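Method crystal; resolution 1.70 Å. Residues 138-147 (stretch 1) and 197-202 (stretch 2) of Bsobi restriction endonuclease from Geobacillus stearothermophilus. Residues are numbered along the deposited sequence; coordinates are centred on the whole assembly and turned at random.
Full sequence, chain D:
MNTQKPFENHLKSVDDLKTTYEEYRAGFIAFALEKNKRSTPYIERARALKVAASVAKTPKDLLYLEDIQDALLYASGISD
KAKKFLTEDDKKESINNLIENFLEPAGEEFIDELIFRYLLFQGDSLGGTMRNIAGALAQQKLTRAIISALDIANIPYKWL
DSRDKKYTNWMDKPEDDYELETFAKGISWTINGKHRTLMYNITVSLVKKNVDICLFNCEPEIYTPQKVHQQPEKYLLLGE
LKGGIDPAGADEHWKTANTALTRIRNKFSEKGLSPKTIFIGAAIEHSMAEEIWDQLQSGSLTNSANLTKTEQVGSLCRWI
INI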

# COMPACT_ATOMS: atom_id res chain seq x y z
N ALA D 138 6.41 12.55 9.05
CA ALA D 138 5.37 12.49 10.07
C ALA D 138 6.03 12.28 11.43
O ALA D 138 5.70 12.94 12.43
CB ALA D 138 4.44 11.35 9.80
N GLN D 139 6.97 11.34 11.50
CA GLN D 139 7.65 11.09 12.75
C GLN D 139 8.32 12.39 13.19
O GLN D 139 8.27 12.73 14.37
CB GLN D 139 8.71 9.98 12.60
CG GLN D 139 9.80 9.90 13.71
CD GLN D 139 10.84 8.77 13.53
OE1 GLN D 139 10.60 7.79 12.83
NE2 GLN D 139 12.01 8.92 14.16
N GLN D 140 8.96 13.12 12.27
CA GLN D 140 9.62 14.37 12.63
C GLN D 140 8.66 15.43 13.19
O GLN D 140 9.03 16.19 14.11
CB GLN D 140 10.38 14.94 11.44
CG GLN D 140 11.57 14.07 11.08
CD GLN D 140 12.18 14.49 9.77
OE1 GLN D 140 11.96 15.61 9.30
NE2 GLN D 140 12.96 13.61 9.16
N LYS D 141 7.45 15.46 12.64
CA LYS D 141 6.43 16.41 13.08
C LYS D 141 6.01 16.11 14.52
O LYS D 141 5.88 17.04 15.32
CB LYS D 141 5.22 16.30 12.17
CG LYS D 141 4.13 17.24 12.61
CD LYS D 141 3.16 17.41 11.49
CE LYS D 141 2.04 18.33 11.91
NZ LYS D 141 1.11 18.52 10.79
N LEU D 142 5.82 14.82 14.84
CA LEU D 142 5.43 14.47 16.18
C LEU D 142 6.57 14.79 17.16
O LEU D 142 6.34 15.29 18.25
CB LEU D 142 5.09 12.99 16.28
CG LEU D 142 4.54 12.63 17.68
CD1 LEU D 142 3.17 13.28 17.83
CD2 LEU D 142 4.45 11.12 17.89
N THR D 143 7.82 14.50 16.78
CA THR D 143 8.96 14.79 17.65
C THR D 143 9.07 16.30 17.90
O THR D 143 9.34 16.74 19.03
CB THR D 143 10.29 14.29 17.04
OG1 THR D 143 10.30 12.87 17.00
CG2 THR D 143 11.46 14.71 17.89
N ARG D 144 8.86 17.11 16.86
CA ARG D 144 8.93 18.56 17.01
C ARG D 144 7.89 18.99 18.03
O ARG D 144 8.17 19.85 18.87
CB ARG D 144 8.67 19.26 15.67
CG ARG D 144 8.70 20.77 15.72
CD ARG D 144 10.15 21.22 15.86
NE ARG D 144 10.45 21.67 17.23
CZ ARG D 144 11.66 21.93 17.72
NH1 ARG D 144 12.76 21.80 16.97
NH2 ARG D 144 11.75 22.40 18.95
N ALA D 145 6.68 18.41 17.96
CA ALA D 145 5.62 18.74 18.93
C ALA D 145 6.00 18.33 20.38
O ALA D 145 5.73 19.05 21.34
CB ALA D 145 4.31 18.08 18.50
N ILE D 146 6.65 17.18 20.52
CA ILE D 146 7.10 16.65 21.79
C ILE D 146 8.20 17.54 22.38
O ILE D 146 8.09 17.96 23.52
CB ILE D 146 7.66 15.19 21.63
CG1 ILE D 146 6.51 14.22 21.21
CG2 ILE D 146 8.46 14.77 22.93
CD1 ILE D 146 5.99 13.37 22.31
N ILE D 147 9.27 17.81 21.63
CA ILE D 147 10.34 18.67 22.15
C ILE D 147 9.88 20.11 22.41
O ILE D 147 10.30 20.72 23.38
CB ILE D 147 11.68 18.57 21.30
CG1 ILE D 147 11.55 19.15 19.90
CG2 ILE D 147 12.09 17.08 21.22
CD1 ILE D 147 12.81 18.90 19.10
N THR D 197 11.29 7.47 28.47
CA THR D 197 12.05 7.37 27.23
C THR D 197 11.14 6.97 26.04
O THR D 197 10.51 5.87 26.01
CB THR D 197 13.23 6.35 27.39
OG1 THR D 197 14.05 6.75 28.49
CG2 THR D 197 14.10 6.27 26.12
N LEU D 198 11.04 7.88 25.08
CA LEU D 198 10.26 7.64 23.88
C LEU D 198 11.20 7.17 22.75
O LEU D 198 12.28 7.75 22.51
CB LEU D 198 9.52 8.92 23.45
CG LEU D 198 8.79 8.86 22.10
CD1 LEU D 198 7.35 8.58 22.37
CD2 LEU D 198 8.94 10.18 21.35
N MET D 199 10.81 6.10 22.07
CA MET D 199 11.61 5.60 20.96
C MET D 199 10.67 5.33 19.79
O MET D 199 9.53 4.97 20.00
CB MET D 199 12.27 4.27 21.31
CG MET D 199 13.27 4.33 22.44
SD MET D 199 14.91 4.77 21.93
CE MET D 199 15.38 3.56 20.68
N TYR D 200 11.16 5.50 18.58
CA TYR D 200 10.37 5.22 17.40
C TYR D 200 10.79 3.92 16.71
O TYR D 200 11.96 3.55 16.73
CB TYR D 200 10.52 6.37 16.42
CG TYR D 200 9.89 7.66 16.90
CD1 TYR D 200 8.51 7.84 16.82
CD2 TYR D 200 10.68 8.73 17.35
CE1 TYR D 200 7.91 9.04 17.16
CE2 TYR D 200 10.09 9.95 17.70
CZ TYR D 200 8.70 10.09 17.58
OH TYR D 200 8.06 11.29 17.80
N ASN D 201 9.84 3.22 16.13
CA ASN D 201 10.13 2.03 15.36
C ASN D 201 11.01 0.99 16.03
O ASN D 201 12.10 0.65 15.57
CB ASN D 201 10.72 2.48 14.02
CG ASN D 201 9.84 3.53 13.34
OD1 ASN D 201 8.63 3.32 13.13
ND2 ASN D 201 10.44 4.64 12.99
N ILE D 202 10.49 0.45 17.10
CA ILE D 202 11.15 -0.50 17.93
C ILE D 202 10.48 -1.85 17.79
O ILE D 202 9.24 -1.94 17.73
CB ILE D 202 10.96 -0.03 19.42
CG1 ILE D 202 11.79 1.20 19.70
CG2 ILE D 202 11.39 -1.07 20.39
CD1 ILE D 202 12.93 1.36 18.79

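The contact between helix 138-147 and the segment 197-202 is small, burying 289 Å² over both sides, and it is built around one aromatic side chain. Tyr 200 contributes 104 Å² of this, the largest share of any residue. With chi1 at -68° (m) and chi2 at -78°, its ring reaches from the corner of the chain to the helix, setting the phenol oxygen among the side chains of Leu 142 and Thr 143 while leaving one ring face to Gln 139.

Gln 139 lies across that face. Its chi1 and chi2 are both t (162° and 180°), so the chain is extended, and Gln 139 CG sits 3.7 Å from the centroid of the Tyr 200 ring, only 3° off the ring normal, in a CH-pi contact. A long, flexible side chain with an aliphatic stem and a polar end suits this place: the CG methylene packs on the aromatic surface, and the amide stays over the same face, with Gln 139 NE2 3.5 Å from Tyr 200 CD2. Gln 139 OE1 accepts a weak hydrogen bond from ND2 of Asn 201, at 3.2 Å and with an N-H...O angle of 120°, while NE2 is hydrogen-bonded elsewhere in the structure. Asn 201 has a left-handed backbone conformation (phi/psi 50/64), which asparagine tolerates better than most residues, and its chi1 of -51° (m) accompanies the placing of its amide beside that of Gln 139.

One turn further along the helix, the buried end of the tyrosine finds its polar partner. Tyr 200 OH donates a hydrogen bond to Thr 143 OG1 at 2.9 Å. The CA-to-CB bond of Thr 143 points sideways, but the m rotamer (-67°) places OG1 within reach of the phenol. Threonine thus supplies a compact acceptor in a buried position, where an unpaired hydroxyl would be costly.

Leu 142 packs at one part of the ring edge. In its t, p conformation (-174°, 69°), Leu 142 CD2 lies near the ring plane, 4.1 Å from Tyr 200 CE1 and 3.6 Å from Tyr 200 OH. The ring therefore has aliphatic packing at its edge as well as over one face.

Beyond the tyrosine the contact becomes purely apolar. Ile 146 and Leu 198 both direct CA-to-CB toward the opposing stretch, and their methyls meet at 4.4 Å between Ile 146 CD1 and Leu 198 CD2. This is a loose approach, and both side chains have chi2 between wells (-103° for Ile 146, 98° for Leu 198), whereas their chi1 values are regular, m and t respectively. Branched aliphatic residues suit this buried position, which asks for no polar partner.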